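Local coordinates for maltose operon transcriptional repressor (Staphylococcus aureus subsp. aureus Mu50, PDB 3HCW), which probably represses transcription of the maltose operon by binding DNA, with a C-terminal periplasmic binding protein-like region of the kind that senses small effectors, at residues M202-I207 / T224-D229. Residues are numbered along the deposited sequence; the frame is centred on the assembly and turned at random. Where two conformers were deposited one is given.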
# COMPACT_ATOMS: atom_id res chain seq x y z
N MET A 202 0.44 -9.10 -3.02
CA MET A 202 0.68 -8.19 -4.16
C MET A 202 0.62 -8.95 -5.48
O MET A 202 -0.05 -8.51 -6.43
CB MET A 202 2.01 -7.44 -3.99
CG MET A 202 2.09 -6.10 -4.73
SD MET A 202 0.69 -4.96 -4.50
CE MET A 202 0.71 -4.74 -2.72
N LEU A 203 1.26 -10.12 -5.53
CA LEU A 203 1.11 -11.03 -6.67
C LEU A 203 -0.34 -11.54 -6.81
O LEU A 203 -0.89 -11.58 -7.91
CB LEU A 203 2.10 -12.20 -6.55
CG LEU A 203 2.04 -13.32 -7.59
CD1 LEU A 203 2.35 -12.76 -8.96
CD2 LEU A 203 3.00 -14.46 -7.21
N HIS A 204 -0.95 -11.92 -5.70
CA HIS A 204 -2.35 -12.40 -5.68
C HIS A 204 -3.34 -11.42 -6.30
O HIS A 204 -4.28 -11.85 -6.96
CB HIS A 204 -2.78 -12.70 -4.24
CG HIS A 204 -4.01 -13.54 -4.13
ND1 HIS A 204 -4.04 -14.87 -4.50
CD2 HIS A 204 -5.24 -13.27 -3.63
CE1 HIS A 204 -5.23 -15.37 -4.25
NE2 HIS A 204 -5.98 -14.41 -3.73
N LEU A 205 -3.14 -10.12 -6.08
CA LEU A 205 -4.04 -9.11 -6.63
C LEU A 205 -3.99 -9.06 -8.16
O LEU A 205 -5.01 -8.80 -8.79
CB LEU A 205 -3.76 -7.74 -6.05
CG LEU A 205 -4.08 -7.46 -4.57
CD1 LEU A 205 -3.57 -6.07 -4.22
CD2 LEU A 205 -5.56 -7.57 -4.25
N ALA A 206 -2.82 -9.31 -8.74
CA ALA A 206 -2.67 -9.41 -10.19
C ALA A 206 -3.41 -10.64 -10.70
O ALA A 206 -4.05 -10.58 -11.75
CB ALA A 206 -1.20 -9.47 -10.59
N ILE A 207 -3.31 -11.75 -9.96
CA ILE A 207 -4.03 -12.98 -10.29
C ILE A 207 -5.55 -12.75 -10.34
O ILE A 207 -6.20 -13.15 -11.31
CB ILE A 207 -3.72 -14.15 -9.29
CG1 ILE A 207 -2.22 -14.32 -9.00
CG2 ILE A 207 -4.34 -15.47 -9.79
CD1 ILE A 207 -1.35 -14.76 -10.18
N THR A 224 -9.77 -19.08 -3.64
CA THR A 224 -8.47 -18.41 -3.65
C THR A 224 -8.06 -18.03 -2.25
O THR A 224 -8.91 -17.81 -1.38
CB THR A 224 -8.41 -17.16 -4.59
OG1 THR A 224 -9.35 -16.18 -4.17
CG2 THR A 224 -8.71 -17.55 -6.05
N ALA A 225 -6.74 -17.98 -2.05
CA ALA A 225 -6.14 -17.60 -0.79
C ALA A 225 -4.68 -17.18 -1.01
O ALA A 225 -4.09 -17.51 -2.04
CB ALA A 225 -6.22 -18.75 0.21
N THR A 226 -4.11 -16.46 -0.04
CA THR A 226 -2.74 -15.97 -0.15
C THR A 226 -2.09 -15.73 1.22
O THR A 226 -2.63 -16.13 2.24
CB THR A 226 -2.67 -14.69 -1.02
OG1 THR A 226 -1.30 -14.30 -1.20
CG2 THR A 226 -3.48 -13.56 -0.40
N PHE A 227 -0.92 -15.07 1.21
CA PHE A 227 -0.19 -14.73 2.43
C PHE A 227 -0.05 -13.22 2.58
O PHE A 227 -0.13 -12.49 1.59
CB PHE A 227 1.21 -15.36 2.43
CG PHE A 227 1.20 -16.85 2.37
CD1 PHE A 227 1.37 -17.61 3.53
CD2 PHE A 227 1.05 -17.51 1.15
CE1 PHE A 227 1.38 -19.00 3.45
CE2 PHE A 227 1.07 -18.88 1.07
CZ PHE A 227 1.23 -19.62 2.21
N ASN A 228 0.29 -12.81 3.76
CA ASN A 228 0.08 -11.48 4.16
C ASN A 228 -1.02 -10.57 4.23
O ASN A 228 -1.10 -9.62 3.52
CB ASN A 228 1.35 -10.75 4.46
CG ASN A 228 1.87 -10.06 3.29
OD1 ASN A 228 2.03 -8.84 3.28
ND2 ASN A 228 2.14 -10.83 2.28
N ASP A 229 -1.88 -10.87 5.16
CA ASP A 229 -3.12 -10.13 5.33
C ASP A 229 -2.86 -8.66 5.60
O ASP A 229 -2.03 -8.31 6.42
CB ASP A 229 -3.93 -10.70 6.50
CG ASP A 229 -5.34 -10.12 6.57
OD1 ASP A 229 -5.95 -9.93 5.50
OD2 ASP A 229 -5.83 -9.85 7.69
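H204 of helix 201-213 lies against T224, A225 and T226 of strand 222-227 within the beta-alpha-beta unit that starts with strand 194-198. The axes of helix segment 202-207 and strand 224-227 approach to 8.5 Å and run nearly antiparallel (157°). With CG anti to the backbone N (chi1 -163°), H204 carries its imidazole out from the helix to the strand. T226 CB sits over one face of the ring in a CH-pi contact, 3.8 Å from the centroid and shifted toward the rim, while T226 CG2 packs on CD2 of H204 at 3.7 Å. T224 meets the ring at its edge, near the ring plane, with CB 3.7 Å from H204 CE1. A225 O comes obliquely to within 3.3 Å of H204 CE1; the methyl of A225 points away from the helix segment and packs on L122 of helix 115-129. Hydrogen bonds fix the rotation of the buried ring from both nitrogens: ND1 pairs with S198 OG and NE2 with Q240 OE1. Q240 OE1 also bonds T224 OG1, linking helix and strand indirectly, and T226 OG1 is held by S198 O. Such helix-on-sheet packing is characteristic of the beta-alpha-beta crossover in the alpha/beta fold of periplasmic binding protein-like domains.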